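Local atomic coordinates of cupin 2 conserved barrel domain protein (Leptotrichia buccalis, PDB entry 3RNS), a protein that is of unknown function but has the conserved beta-barrel fold of the cupin superfamily, whose relatives often bind metal ions or small molecules. Residues L41-K46 / N100-E105; N65-I70 / T78-D83; N58-C63 / F84-A89; E48-E53 / Y93-R98; L176-D181 / G198-L203. All coordinates share one frame; numbering follows the deposited sequence.

How the contacts relate
Contacts 1 to 4 belong to the N-terminal half of the chain, and contact 5 to the family cupin domain of the second half. Contacts 1 and 3 share one sheet, where strands 101-108 and 59-65 are neighbours. Contacts 2 and 4 share the smaller sheet through strands 67-72 and 93-97. Contacts 1 and 5 are buried and mostly apolar, though each holds polar side chains. Contacts 2, 3 and 4 are partly buried and reach solvent through Thr78, Glu86 and Glu49. Tyr61 of contact 3 bonds to Tyr93 of contact 4 and Glu105 of contact 1. Contact 5 touches contact 1 (Thr178 on Ile104) and contact 3 (Leu180 on Tyr62), but not contacts 2 and 4.

Contact 1. Residues L41-K46 / N100-E105; sequences LFSLAK and NLKLIE
Phe42 meets the carboxylate of Glu105 obliquely through ring atom CE1, 3.6 Å from Glu105 OE2. The two planes are turned 43° from each other. The contact joins antiparallel strands 37-44 and 101-108 in one sheet of a cupin-type beta barrel. Glu105 CG is anti to the backbone N (chi1 178°), and the extended chain carries the carboxylate to the ring. OE1 is hydrogen-bonded to Tyr38 OH and OE2 to Tyr61 OH, bonds that would limit rotation of the carboxylate. An acetate ion, probably from the crystallisation liquor, lies about 4 Å from this side chain.

Phe42 and Leu103 form a hydrogen-bonded pair through both backbone N-H groups. Leu44 and Leu101 do the same, with their CB atoms 4.4 Å apart. These four side chains share one face. On the other face Leu41 and Ile104 lie side by side, with Leu41 CD2 3.7 Å from Ile104 CG1. There Lys102 passes the hydroxyl of Ser43, which hydrogen-bonds to Ser21 OG; Lys102 NZ bonds to Ile19 O and Asn16 OD1. At the strand end Leu44 O accepts two donors: Leu101 N, and Asn100 ND2 from above the carbonyl plane at 3.0 Å.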
# COMPACT_ATOMS: atom_id res chain seq x y z
N LEU A 41 6.19 4.10 -5.56
CA LEU A 41 6.01 2.92 -6.37
C LEU A 41 7.28 2.58 -7.18
O LEU A 41 8.00 3.47 -7.64
CB LEU A 41 4.84 3.12 -7.33
CG LEU A 41 3.50 3.58 -6.78
CD1 LEU A 41 2.66 3.72 -7.97
CD2 LEU A 41 2.89 2.49 -5.80
N PHE A 42 7.53 1.28 -7.32
CA PHE A 42 8.61 0.72 -8.12
C PHE A 42 8.10 -0.31 -9.09
O PHE A 42 7.22 -1.12 -8.74
CB PHE A 42 9.62 0.03 -7.22
CG PHE A 42 10.50 0.98 -6.46
CD1 PHE A 42 10.08 1.56 -5.29
CD2 PHE A 42 11.75 1.31 -6.95
CE1 PHE A 42 10.90 2.44 -4.62
CE2 PHE A 42 12.59 2.20 -6.27
CZ PHE A 42 12.15 2.75 -5.10
N SER A 43 8.62 -0.29 -10.32
CA SER A 43 8.47 -1.42 -11.25
C SER A 43 9.85 -1.84 -11.72
O SER A 43 10.60 -1.01 -12.26
CB SER A 43 7.60 -1.03 -12.44
OG SER A 43 7.48 -2.07 -13.39
N LEU A 44 10.21 -3.09 -11.46
CA LEU A 44 11.50 -3.64 -11.82
C LEU A 44 11.33 -4.66 -12.93
O LEU A 44 10.54 -5.58 -12.80
CB LEU A 44 12.13 -4.38 -10.64
CG LEU A 44 12.70 -3.62 -9.47
CD1 LEU A 44 11.58 -2.92 -8.71
CD2 LEU A 44 13.47 -4.61 -8.55
N ALA A 45 12.08 -4.52 -14.01
CA ALA A 45 12.03 -5.47 -15.11
C ALA A 45 12.72 -6.72 -14.62
O ALA A 45 13.54 -6.67 -13.69
CB ALA A 45 12.76 -4.94 -16.39
N LYS A 46 12.40 -7.83 -15.26
CA LYS A 46 13.02 -9.11 -14.93
C LYS A 46 14.49 -9.00 -14.81
O LYS A 46 15.14 -8.42 -15.64
CB LYS A 46 12.70 -10.13 -16.01
CG LYS A 46 13.30 -11.49 -15.73
CD LYS A 46 12.99 -12.47 -16.88
CE LYS A 46 13.55 -13.85 -16.60
NZ LYS A 46 12.62 -14.92 -17.11
N ASN A 100 8.40 -9.31 -13.83
CA ASN A 100 8.14 -7.86 -13.65
C ASN A 100 7.55 -7.59 -12.25
O ASN A 100 6.38 -7.77 -12.03
CB ASN A 100 7.20 -7.37 -14.73
CG ASN A 100 6.97 -5.83 -14.69
OD1 ASN A 100 6.04 -5.37 -15.34
ND2 ASN A 100 7.81 -5.04 -13.96
N LEU A 101 8.42 -7.20 -11.33
CA LEU A 101 8.08 -7.03 -9.93
C LEU A 101 7.66 -5.60 -9.69
O LEU A 101 8.36 -4.67 -10.06
CB LEU A 101 9.29 -7.35 -9.08
CG LEU A 101 9.06 -7.23 -7.59
CD1 LEU A 101 7.97 -8.25 -7.10
CD2 LEU A 101 10.39 -7.38 -6.90
N LYS A 102 6.48 -5.42 -9.09
CA LYS A 102 6.01 -4.08 -8.79
C LYS A 102 5.73 -3.98 -7.30
O LYS A 102 5.15 -4.90 -6.69
CB LYS A 102 4.77 -3.73 -9.61
CG LYS A 102 5.05 -3.72 -11.13
CD LYS A 102 3.87 -3.28 -11.91
CE LYS A 102 4.12 -3.35 -13.43
NZ LYS A 102 2.89 -2.89 -14.13
N LEU A 103 6.12 -2.86 -6.71
CA LEU A 103 6.11 -2.73 -5.26
C LEU A 103 5.63 -1.37 -4.88
O LEU A 103 5.98 -0.37 -5.56
CB LEU A 103 7.53 -2.89 -4.74
CG LEU A 103 8.30 -4.20 -4.92
CD1 LEU A 103 9.72 -4.01 -4.50
CD2 LEU A 103 7.63 -5.35 -4.16
N ILE A 104 4.83 -1.30 -3.81
CA ILE A 104 4.64 -0.06 -3.09
C ILE A 104 5.69 -0.05 -1.98
O ILE A 104 5.79 -1.01 -1.22
CB ILE A 104 3.23 0.06 -2.41
CG1 ILE A 104 2.09 -0.20 -3.40
CG2 ILE A 104 3.10 1.44 -1.76
CD1 ILE A 104 0.68 -0.12 -2.78
N GLU A 105 6.47 1.03 -1.86
CA GLU A 105 7.46 1.18 -0.83
C GLU A 105 6.99 2.29 0.11
O GLU A 105 6.75 3.39 -0.33
CB GLU A 105 8.85 1.56 -1.42
CG GLU A 105 9.93 1.77 -0.35
CD GLU A 105 11.27 2.26 -0.92
OE1 GLU A 105 11.54 3.48 -0.87
OE2 GLU A 105 12.07 1.43 -1.42

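Contact 2. Residues N65-I70 / T78-D83; sequences NGNGEI and TISNGD
The beta hairpin of strands 67-72 and 76-80 is joined here mainly by backbone. Gly68 and Ile79 make a hydrogen-bonded antiparallel pair, with Gly68 N 2.8 Å from Ile79 O. Ile79 N bonds back to Gly68 O. Asn67 with Ser80 and Glu69 with Thr78 are the flanking non-hydrogen-bonded pairs. In the modelled conformer of Ser80, OG donates to Asn67 OD1 at 3.1 Å from above the amide carbonyl plane. Because Ser80 has a second conformer, this bond is doubtful. Beyond it, Asn81 N makes a weak bond to Gly66 O.

The hairpin forms one edge of the smaller sheet of the cupin barrel, and strand 67-72 pairs on its other side with strand 93-97. The apolar touch is between two isoleucines, with Ile70 CD1 3.8 Å from Ile79 CG2. Ile79 CG2 lies between its own backbone N and carbonyl carbon, a position that brings it against Ile70 CD1. Leu85 and Ile87 also touch Ile70.

After Ser80 the chain makes a type II turn to Asp83, closed by Asp83 N to Ser80 O at 2.9 Å. Gly82 takes the positive phi of this turn. Asp83 OD2 accepts Ser80 N on its anti side at 2.8 Å, and Asn81 ND2 bonds to Cys63 O in strand 59-65.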
# COMPACT_ATOMS: atom_id res chain seq x y z
N ASN A 65 2.52 -7.01 -8.12
CA ASN A 65 2.74 -7.70 -9.40
C ASN A 65 4.02 -8.46 -9.31
O ASN A 65 5.06 -7.93 -8.83
CB ASN A 65 2.87 -6.75 -10.61
CG ASN A 65 2.57 -7.45 -11.96
OD1 ASN A 65 1.42 -7.73 -12.27
ND2 ASN A 65 3.59 -7.66 -12.79
N GLY A 66 3.98 -9.67 -9.85
CA GLY A 66 5.18 -10.43 -10.08
C GLY A 66 5.74 -11.12 -8.87
O GLY A 66 5.05 -11.34 -7.86
N ASN A 67 7.03 -11.44 -8.98
CA ASN A 67 7.73 -12.28 -8.02
C ASN A 67 9.12 -11.77 -7.89
O ASN A 67 9.69 -11.45 -8.90
CB ASN A 67 7.88 -13.72 -8.58
CG ASN A 67 6.59 -14.45 -8.62
OD1 ASN A 67 6.09 -14.90 -7.58
ND2 ASN A 67 6.01 -14.55 -9.81
N GLY A 68 9.68 -11.82 -6.70
CA GLY A 68 11.08 -11.53 -6.53
C GLY A 68 11.70 -12.09 -5.27
O GLY A 68 11.07 -12.88 -4.57
N GLU A 69 12.93 -11.68 -5.01
CA GLU A 69 13.73 -12.17 -3.89
C GLU A 69 14.37 -10.98 -3.17
O GLU A 69 14.87 -10.05 -3.82
CB GLU A 69 14.79 -13.14 -4.40
CG GLU A 69 14.17 -14.28 -5.23
CD GLU A 69 15.14 -15.44 -5.54
OE1 GLU A 69 16.28 -15.20 -6.00
OE2 GLU A 69 14.74 -16.62 -5.35
N ILE A 70 14.31 -10.99 -1.84
CA ILE A 70 14.91 -9.94 -1.04
C ILE A 70 16.02 -10.58 -0.27
O ILE A 70 15.82 -11.64 0.32
CB ILE A 70 13.92 -9.31 -0.04
CG1 ILE A 70 12.48 -9.27 -0.58
CG2 ILE A 70 14.37 -7.89 0.32
CD1 ILE A 70 12.17 -8.08 -1.47
N THR A 78 11.48 -14.68 -0.13
CA THR A 78 10.75 -14.63 -1.39
C THR A 78 9.55 -13.68 -1.22
O THR A 78 8.94 -13.63 -0.16
CB THR A 78 10.32 -16.05 -1.80
OG1 THR A 78 11.48 -16.78 -2.24
CG2 THR A 78 9.30 -16.02 -2.92
N ILE A 79 9.24 -12.90 -2.25
CA ILE A 79 8.11 -11.99 -2.22
C ILE A 79 7.32 -12.18 -3.50
O ILE A 79 7.87 -12.34 -4.58
CB ILE A 79 8.51 -10.48 -1.95
CG1 ILE A 79 7.27 -9.64 -1.60
CG2 ILE A 79 9.21 -9.82 -3.15
CD1 ILE A 79 7.58 -8.20 -1.03
N SER A 80 6.00 -12.18 -3.36
CA SER A 80 5.09 -12.40 -4.47
C SER A 80 3.90 -11.46 -4.40
O SER A 80 3.65 -10.80 -3.35
CB SER A 80 4.61 -13.86 -4.45
OG SER A 80 3.83 -14.12 -5.61
N ASN A 81 3.16 -11.38 -5.50
CA ASN A 81 1.94 -10.58 -5.54
C ASN A 81 1.01 -10.81 -4.33
O ASN A 81 0.72 -11.92 -4.03
CB ASN A 81 1.16 -10.93 -6.81
CG ASN A 81 0.11 -9.89 -7.17
OD1 ASN A 81 -0.54 -10.04 -8.18
ND2 ASN A 81 -0.06 -8.86 -6.37
N GLY A 82 0.55 -9.75 -3.67
CA GLY A 82 -0.24 -9.84 -2.44
C GLY A 82 0.53 -9.83 -1.13
O GLY A 82 -0.06 -9.77 -0.04
N ASP A 83 1.85 -9.91 -1.21
CA ASP A 83 2.66 -10.02 -0.02
C ASP A 83 3.07 -8.66 0.53
O ASP A 83 3.32 -7.73 -0.23
CB ASP A 83 3.92 -10.78 -0.28
CG ASP A 83 3.71 -12.27 -0.42
OD1 ASP A 83 2.69 -12.81 0.06
OD2 ASP A 83 4.62 -12.91 -0.99

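Contact 3. Residues N58-C63 / F84-A89; sequences NRYYYC and FLEITA
Tyr60 and Phe84 pack together on one face of the antiparallel pair 59-65 and 83-87, part of a sheet of the cupin barrel. Tyr60 CB is 3.8 Å from Phe84 CZ, and the two side chains cross obliquely. Met155 of strand 153-160 touches both side chains, and both are buried. Tyr62 CB comes to the edge of the Phe84 ring near its plane. On the other face Tyr61 CE2 meets Ile87 CD1 at 3.9 Å, and Tyr61 OH bonds to Glu105 and Tyr93. The backbone frame is two hydrogen-bonded pairs, Arg59 with Ile87 and Tyr61 with Leu85.

The solvent side is more open: Glu86 is exposed, though its CG still touches Tyr60 CE1 at 3.5 Å. CG anti to the backbone N (chi1 165°) and an extended chain lay Glu86 alongside the Tyr60 ring, with the carboxylate plane turned 59° from it. Past the end of the strands, Thr88 is exposed and Ala89 partly so. Arg59 folds back so that NH1 donates to Asn58 O, and it also reaches Glu108 O. In the modelled conformer of Asn58, one of two, OD1 accepts Ala89 N at 3.0 Å.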
# COMPACT_ATOMS: atom_id res chain seq x y z
N ASN A 58 12.65 2.55 8.96
CA ASN A 58 12.08 1.30 8.48
C ASN A 58 11.51 1.44 7.07
O ASN A 58 11.12 2.54 6.64
CB ASN A 58 10.99 0.81 9.44
CG ASN A 58 11.47 0.71 10.89
OD1 ASN A 58 12.40 -0.03 11.19
ND2 ASN A 58 10.84 1.47 11.78
N ARG A 59 11.48 0.32 6.36
CA ARG A 59 10.87 0.24 5.05
C ARG A 59 9.88 -0.92 5.03
O ARG A 59 10.14 -1.98 5.64
CB ARG A 59 11.93 -0.02 3.99
CG ARG A 59 13.02 1.04 3.88
CD ARG A 59 12.57 2.23 3.06
NE ARG A 59 13.58 3.29 2.96
CZ ARG A 59 13.77 4.25 3.86
NH1 ARG A 59 13.09 4.27 5.00
NH2 ARG A 59 14.68 5.19 3.64
N TYR A 60 8.76 -0.69 4.36
CA TYR A 60 7.72 -1.67 4.19
C TYR A 60 7.40 -1.73 2.70
O TYR A 60 7.42 -0.71 2.01
CB TYR A 60 6.45 -1.25 4.95
CG TYR A 60 6.72 -0.91 6.39
CD1 TYR A 60 6.63 -1.86 7.36
CD2 TYR A 60 7.08 0.38 6.75
CE1 TYR A 60 6.95 -1.56 8.71
CE2 TYR A 60 7.38 0.70 8.08
CZ TYR A 60 7.32 -0.28 9.05
OH TYR A 60 7.59 0.03 10.37
N TYR A 61 7.09 -2.93 2.22
CA TYR A 61 6.81 -3.20 0.84
C TYR A 61 5.54 -3.96 0.73
O TYR A 61 5.34 -4.94 1.49
CB TYR A 61 7.94 -4.06 0.25
CG TYR A 61 9.21 -3.27 0.10
CD1 TYR A 61 9.38 -2.40 -0.96
CD2 TYR A 61 10.23 -3.34 1.06
CE1 TYR A 61 10.51 -1.65 -1.12
CE2 TYR A 61 11.38 -2.58 0.91
CZ TYR A 61 11.50 -1.75 -0.18
OH TYR A 61 12.59 -0.95 -0.35
N TYR A 62 4.69 -3.53 -0.20
CA TYR A 62 3.53 -4.33 -0.63
C TYR A 62 3.70 -4.64 -2.10
O TYR A 62 3.89 -3.73 -2.93
CB TYR A 62 2.21 -3.58 -0.36
CG TYR A 62 1.02 -4.34 -0.90
CD1 TYR A 62 0.62 -5.55 -0.31
CD2 TYR A 62 0.36 -3.95 -2.05
CE1 TYR A 62 -0.40 -6.29 -0.81
CE2 TYR A 62 -0.72 -4.71 -2.56
CZ TYR A 62 -1.07 -5.88 -1.93
OH TYR A 62 -2.09 -6.66 -2.36
N CYS A 63 3.68 -5.93 -2.46
CA CYS A 63 3.90 -6.35 -3.84
C CYS A 63 2.56 -6.49 -4.55
O CYS A 63 1.66 -7.25 -4.10
CB CYS A 63 4.66 -7.68 -3.86
SG CYS A 63 4.85 -8.37 -5.47
N PHE A 84 3.23 -8.63 1.85
CA PHE A 84 3.74 -7.52 2.61
C PHE A 84 5.01 -7.95 3.33
O PHE A 84 5.09 -9.09 3.83
CB PHE A 84 2.68 -7.15 3.62
CG PHE A 84 3.00 -5.92 4.39
CD1 PHE A 84 3.57 -6.00 5.65
CD2 PHE A 84 2.73 -4.69 3.85
CE1 PHE A 84 3.83 -4.82 6.38
CE2 PHE A 84 3.00 -3.52 4.56
CZ PHE A 84 3.54 -3.59 5.82
N LEU A 85 5.99 -7.05 3.38
CA LEU A 85 7.23 -7.27 4.07
C LEU A 85 7.73 -5.99 4.76
O LEU A 85 7.71 -4.92 4.15
CB LEU A 85 8.30 -7.72 3.06
CG LEU A 85 9.74 -7.99 3.54
CD1 LEU A 85 9.80 -9.17 4.50
CD2 LEU A 85 10.60 -8.26 2.36
N GLU A 86 8.19 -6.13 6.00
CA GLU A 86 8.85 -5.07 6.74
C GLU A 86 10.34 -5.34 6.78
O GLU A 86 10.77 -6.46 7.01
CB GLU A 86 8.38 -4.99 8.20
CG GLU A 86 9.34 -4.14 9.06
CD GLU A 86 8.91 -3.90 10.53
OE1 GLU A 86 7.79 -4.24 10.93
OE2 GLU A 86 9.74 -3.33 11.28
N ILE A 87 11.12 -4.27 6.57
CA ILE A 87 12.58 -4.30 6.69
C ILE A 87 12.96 -3.23 7.71
O ILE A 87 12.75 -2.03 7.48
CB ILE A 87 13.26 -4.04 5.32
CG1 ILE A 87 12.72 -5.04 4.29
CG2 ILE A 87 14.77 -4.12 5.44
CD1 ILE A 87 13.45 -5.13 3.00
N THR A 88 13.46 -3.66 8.86
CA THR A 88 13.80 -2.72 9.93
C THR A 88 15.05 -1.87 9.59
O THR A 88 15.87 -2.24 8.75
CB THR A 88 13.93 -3.47 11.31
OG1 THR A 88 14.86 -4.55 11.20
CG2 THR A 88 12.58 -4.05 11.74
N ALA A 89 15.15 -0.70 10.23
CA ALA A 89 16.29 0.22 10.09
C ALA A 89 17.65 -0.46 10.34
O ALA A 89 17.73 -1.46 11.06
CB ALA A 89 16.12 1.40 11.07

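Contact 4. Residues E48-E53 / Y93-R98; sequences EEITAE and YSIEAR
Tyr93 leans its ring over the methyl of Ala52, which is its partner in an antiparallel hydrogen-bonded pair. From CB, CG stands in the crowded position between the backbone N and the carbonyl carbon (chi1 65°). Beyond CG the end of the side chain comes nearer to Ala52. CD1 is still 3.9 Å from Ala52 CB. CE1 comes to 3.4 Å from Ala52 CB, and CZ is nearer still at 3.3 Å. The methyl thus lies over one ring face, offset toward the rim, in a CH-pi contact 23° off the ring normal. At the tip, OH is 3.6 Å from Ala52 CB and hydrogen-bonds to Tyr61 OH.

On the same face Ile50 and Ile95 run side by side, with Ile50 CG1 3.8 Å from Ile95 CB and their CD1 atoms equally close. The opposite face is polar. Glu49 and Glu96 point the same way, and Glu49 OE2 is 3.3 Å from Glu96 OE1. The repulsion could raise the pKa of one of them, although the neighbouring Arg98 would partly offset it.

Backbone bonds run the length of the pair, from Ala97 N to Glu48 O through Ile50 and Ile95 to Ala52 and Tyr93. Strand 49-52 is an outer strand of the smaller cupin sheet. Strand 93-97 pairs on its other side with strand 67-72, while Phe42, Leu44 and Val26 of the larger sheet pack on Ile50.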
# COMPACT_ATOMS: atom_id res chain seq x y z
N GLU A 48 16.32 -7.26 -12.92
CA GLU A 48 16.91 -6.03 -12.37
C GLU A 48 16.88 -6.08 -10.87
O GLU A 48 16.18 -6.90 -10.27
CB GLU A 48 16.14 -4.79 -12.88
CG GLU A 48 16.28 -4.63 -14.42
CD GLU A 48 17.73 -4.40 -14.85
OE1 GLU A 48 18.34 -3.42 -14.38
OE2 GLU A 48 18.29 -5.20 -15.63
N GLU A 49 17.61 -5.18 -10.24
CA GLU A 49 17.55 -5.05 -8.80
C GLU A 49 17.64 -3.62 -8.26
O GLU A 49 18.18 -2.73 -8.91
CB GLU A 49 18.63 -5.90 -8.16
CG GLU A 49 20.02 -5.58 -8.57
CD GLU A 49 21.03 -6.56 -7.97
OE1 GLU A 49 21.90 -6.09 -7.21
OE2 GLU A 49 20.93 -7.80 -8.24
N ILE A 50 17.11 -3.43 -7.07
CA ILE A 50 17.36 -2.22 -6.32
C ILE A 50 18.19 -2.65 -5.08
O ILE A 50 17.95 -3.72 -4.52
CB ILE A 50 16.04 -1.43 -5.99
CG1 ILE A 50 15.15 -2.17 -5.00
CG2 ILE A 50 15.18 -1.23 -7.25
CD1 ILE A 50 13.68 -1.65 -4.90
N THR A 51 19.19 -1.86 -4.71
CA THR A 51 20.00 -2.12 -3.51
C THR A 51 19.83 -0.95 -2.56
O THR A 51 19.81 0.19 -2.99
CB THR A 51 21.49 -2.28 -3.81
OG1 THR A 51 21.95 -1.16 -4.55
CG2 THR A 51 21.78 -3.53 -4.60
N ALA A 52 19.68 -1.24 -1.28
CA ALA A 52 19.54 -0.20 -0.28
C ALA A 52 20.56 -0.43 0.83
O ALA A 52 20.68 -1.53 1.36
CB ALA A 52 18.17 -0.19 0.27
N GLU A 53 21.29 0.63 1.16
CA GLU A 53 22.28 0.59 2.25
C GLU A 53 21.53 0.72 3.60
O GLU A 53 20.32 0.92 3.62
CB GLU A 53 23.35 1.70 2.12
CG GLU A 53 23.76 2.14 0.67
CD GLU A 53 24.83 1.27 0.00
OE1 GLU A 53 25.93 1.10 0.58
OE2 GLU A 53 24.59 0.80 -1.14
N TYR A 93 20.08 -4.25 2.24
CA TYR A 93 19.30 -5.23 1.49
C TYR A 93 19.37 -4.97 -0.01
O TYR A 93 19.80 -3.93 -0.46
CB TYR A 93 17.85 -5.29 2.00
CG TYR A 93 17.01 -4.03 1.79
CD1 TYR A 93 17.03 -2.99 2.72
CD2 TYR A 93 16.20 -3.88 0.67
CE1 TYR A 93 16.28 -1.85 2.54
CE2 TYR A 93 15.42 -2.74 0.48
CZ TYR A 93 15.46 -1.74 1.42
OH TYR A 93 14.72 -0.60 1.24
N SER A 94 18.98 -5.98 -0.76
CA SER A 94 18.77 -5.83 -2.17
C SER A 94 17.44 -6.49 -2.47
O SER A 94 17.00 -7.38 -1.72
CB SER A 94 19.92 -6.49 -2.96
OG SER A 94 20.04 -7.86 -2.62
N ILE A 95 16.80 -6.04 -3.56
CA ILE A 95 15.56 -6.65 -4.10
C ILE A 95 15.75 -7.00 -5.58
O ILE A 95 16.05 -6.10 -6.40
CB ILE A 95 14.37 -5.71 -4.00
CG1 ILE A 95 14.19 -5.23 -2.54
CG2 ILE A 95 13.09 -6.40 -4.48
CD1 ILE A 95 12.94 -4.33 -2.34
N GLU A 96 15.61 -8.29 -5.91
CA GLU A 96 15.77 -8.79 -7.27
C GLU A 96 14.43 -9.20 -7.84
O GLU A 96 13.63 -9.89 -7.21
CB GLU A 96 16.74 -9.99 -7.31
CG GLU A 96 18.14 -9.67 -6.84
CD GLU A 96 19.16 -10.85 -7.06
OE1 GLU A 96 20.37 -10.66 -6.77
OE2 GLU A 96 18.76 -11.94 -7.51
N ALA A 97 14.17 -8.76 -9.05
CA ALA A 97 12.97 -9.15 -9.77
C ALA A 97 13.21 -10.46 -10.56
O ALA A 97 14.10 -10.52 -11.39
CB ALA A 97 12.57 -8.01 -10.73
N ARG A 98 12.36 -11.48 -10.33
CA ARG A 98 12.40 -12.74 -11.08
C ARG A 98 11.56 -12.65 -12.35
O ARG A 98 11.75 -13.40 -13.27
CB ARG A 98 11.88 -13.89 -10.22
CG ARG A 98 12.79 -14.17 -9.05
CD ARG A 98 14.08 -14.89 -9.49
NE ARG A 98 15.25 -14.21 -8.94
CZ ARG A 98 16.08 -13.43 -9.61
NH1 ARG A 98 15.94 -13.21 -10.91
NH2 ARG A 98 17.08 -12.87 -8.96

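Contact 5. Residues L176-D181 / G198-L203; sequences LVTVLD and GESAVL
The flat groups between Val177 and Ala201 are peptides, meeting at their edges through N-H and C=O; no aromatic ring takes part across the two segments. Ala201 N is 2.9 Å from Val177 O. In return Val177 N bonds to Ala201 O. This antiparallel ladder joins strands 174-180 and 199-203 of the family cupin domain, in the larger sheet of its barrel. It continues with Val179 N to Glu199 O. Gly198 N to Val179 O closes this end.

On one face of the ladder the side chains are apolar. Val177 CG1 and Leu203 CD1 are 3.8 Å apart, and the two side chains cross at about a right angle. Val177 CG2 lies 4.2 Å from Ala201 CB. Tyr186, Met220 and Leu222 also touch Val177, and Phe193 and Val195 touch Ala201. Tyr186, Phe193 and Val195 come from the smaller sheet, Met220 and Leu222 from the larger, consistent with a filled barrel interior.

The other face carries Leu176, Val202, Thr178 and Ser200. Leu176 CD1 packs on Val202 CG2 at 3.8 Å. Next to it sits a buried hydroxyl pair. Thr178 has OG1 anti to its carbonyl carbon (chi1 -53°), and Ser200 OG is also anti to its own. The two oxygens, Thr178 OG1 and Ser200 OG, hydrogen-bond at 3.0 Å, and Thr178 CG2 lies 3.3 Å from the same Ser200 OG.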
# COMPACT_ATOMS: atom_id res chain seq x y z
N LEU A 176 -3.62 6.71 1.71
CA LEU A 176 -3.73 5.90 0.52
C LEU A 176 -4.46 4.59 0.90
O LEU A 176 -4.02 3.86 1.78
CB LEU A 176 -2.31 5.56 -0.02
CG LEU A 176 -2.38 4.66 -1.27
CD1 LEU A 176 -2.81 5.52 -2.50
CD2 LEU A 176 -1.02 3.93 -1.43
N VAL A 177 -5.54 4.30 0.21
CA VAL A 177 -6.24 3.04 0.40
C VAL A 177 -6.05 2.18 -0.86
O VAL A 177 -6.00 2.72 -1.99
CB VAL A 177 -7.73 3.26 0.74
CG1 VAL A 177 -7.82 4.06 2.07
CG2 VAL A 177 -8.50 4.00 -0.38
N THR A 178 -5.83 0.90 -0.65
CA THR A 178 -5.72 -0.07 -1.73
C THR A 178 -6.66 -1.24 -1.44
O THR A 178 -6.59 -1.84 -0.35
CB THR A 178 -4.28 -0.63 -1.87
OG1 THR A 178 -3.34 0.46 -1.98
CG2 THR A 178 -4.14 -1.47 -3.16
N VAL A 179 -7.48 -1.61 -2.43
CA VAL A 179 -8.45 -2.64 -2.22
C VAL A 179 -7.80 -3.94 -2.57
O VAL A 179 -7.34 -4.12 -3.70
CB VAL A 179 -9.72 -2.40 -3.01
CG1 VAL A 179 -10.66 -3.65 -2.98
CG2 VAL A 179 -10.44 -1.13 -2.45
N LEU A 180 -7.81 -4.87 -1.61
CA LEU A 180 -7.15 -6.17 -1.75
C LEU A 180 -8.06 -7.29 -2.26
O LEU A 180 -7.56 -8.32 -2.71
CB LEU A 180 -6.55 -6.59 -0.39
CG LEU A 180 -5.64 -5.55 0.27
CD1 LEU A 180 -5.24 -6.04 1.65
CD2 LEU A 180 -4.39 -5.32 -0.62
N ASP A 181 -9.37 -7.11 -2.13
CA ASP A 181 -10.35 -8.14 -2.44
C ASP A 181 -11.69 -7.44 -2.54
O ASP A 181 -11.97 -6.52 -1.78
CB ASP A 181 -10.42 -9.21 -1.34
CG ASP A 181 -11.38 -10.38 -1.70
OD1 ASP A 181 -11.21 -10.93 -2.80
OD2 ASP A 181 -12.30 -10.72 -0.91
N GLY A 198 -7.28 -4.29 -6.67
CA GLY A 198 -6.11 -3.88 -7.45
C GLY A 198 -6.04 -2.37 -7.64
O GLY A 198 -5.05 -1.87 -8.13
N GLU A 199 -7.05 -1.63 -7.24
CA GLU A 199 -7.01 -0.16 -7.38
C GLU A 199 -6.77 0.49 -6.05
O GLU A 199 -6.98 -0.12 -4.97
CB GLU A 199 -8.31 0.35 -7.98
CG GLU A 199 -8.65 -0.24 -9.40
CD GLU A 199 -10.03 0.25 -9.93
OE1 GLU A 199 -10.93 0.63 -9.10
OE2 GLU A 199 -10.24 0.24 -11.16
N SER A 200 -6.32 1.73 -6.13
CA SER A 200 -6.03 2.54 -4.97
C SER A 200 -6.61 3.92 -5.11
O SER A 200 -6.98 4.37 -6.19
CB SER A 200 -4.51 2.65 -4.81
OG SER A 200 -3.85 1.38 -4.83
N ALA A 201 -6.66 4.64 -4.01
CA ALA A 201 -7.08 6.05 -4.02
C ALA A 201 -6.48 6.80 -2.85
O ALA A 201 -6.20 6.23 -1.78
CB ALA A 201 -8.68 6.16 -3.98
N VAL A 202 -6.36 8.10 -3.02
CA VAL A 202 -5.92 8.96 -1.93
C VAL A 202 -7.11 9.69 -1.31
O VAL A 202 -7.91 10.30 -2.02
CB VAL A 202 -4.84 9.98 -2.39
CG1 VAL A 202 -4.47 10.96 -1.24
CG2 VAL A 202 -3.61 9.24 -2.85
N LEU A 203 -7.22 9.62 0.01
CA LEU A 203 -8.22 10.34 0.76
C LEU A 203 -7.43 11.44 1.42
O LEU A 203 -6.65 11.15 2.35
CB LEU A 203 -8.92 9.44 1.81
CG LEU A 203 -9.30 8.02 1.38
CD1 LEU A 203 -9.89 7.21 2.58
CD2 LEU A 203 -10.27 8.11 0.24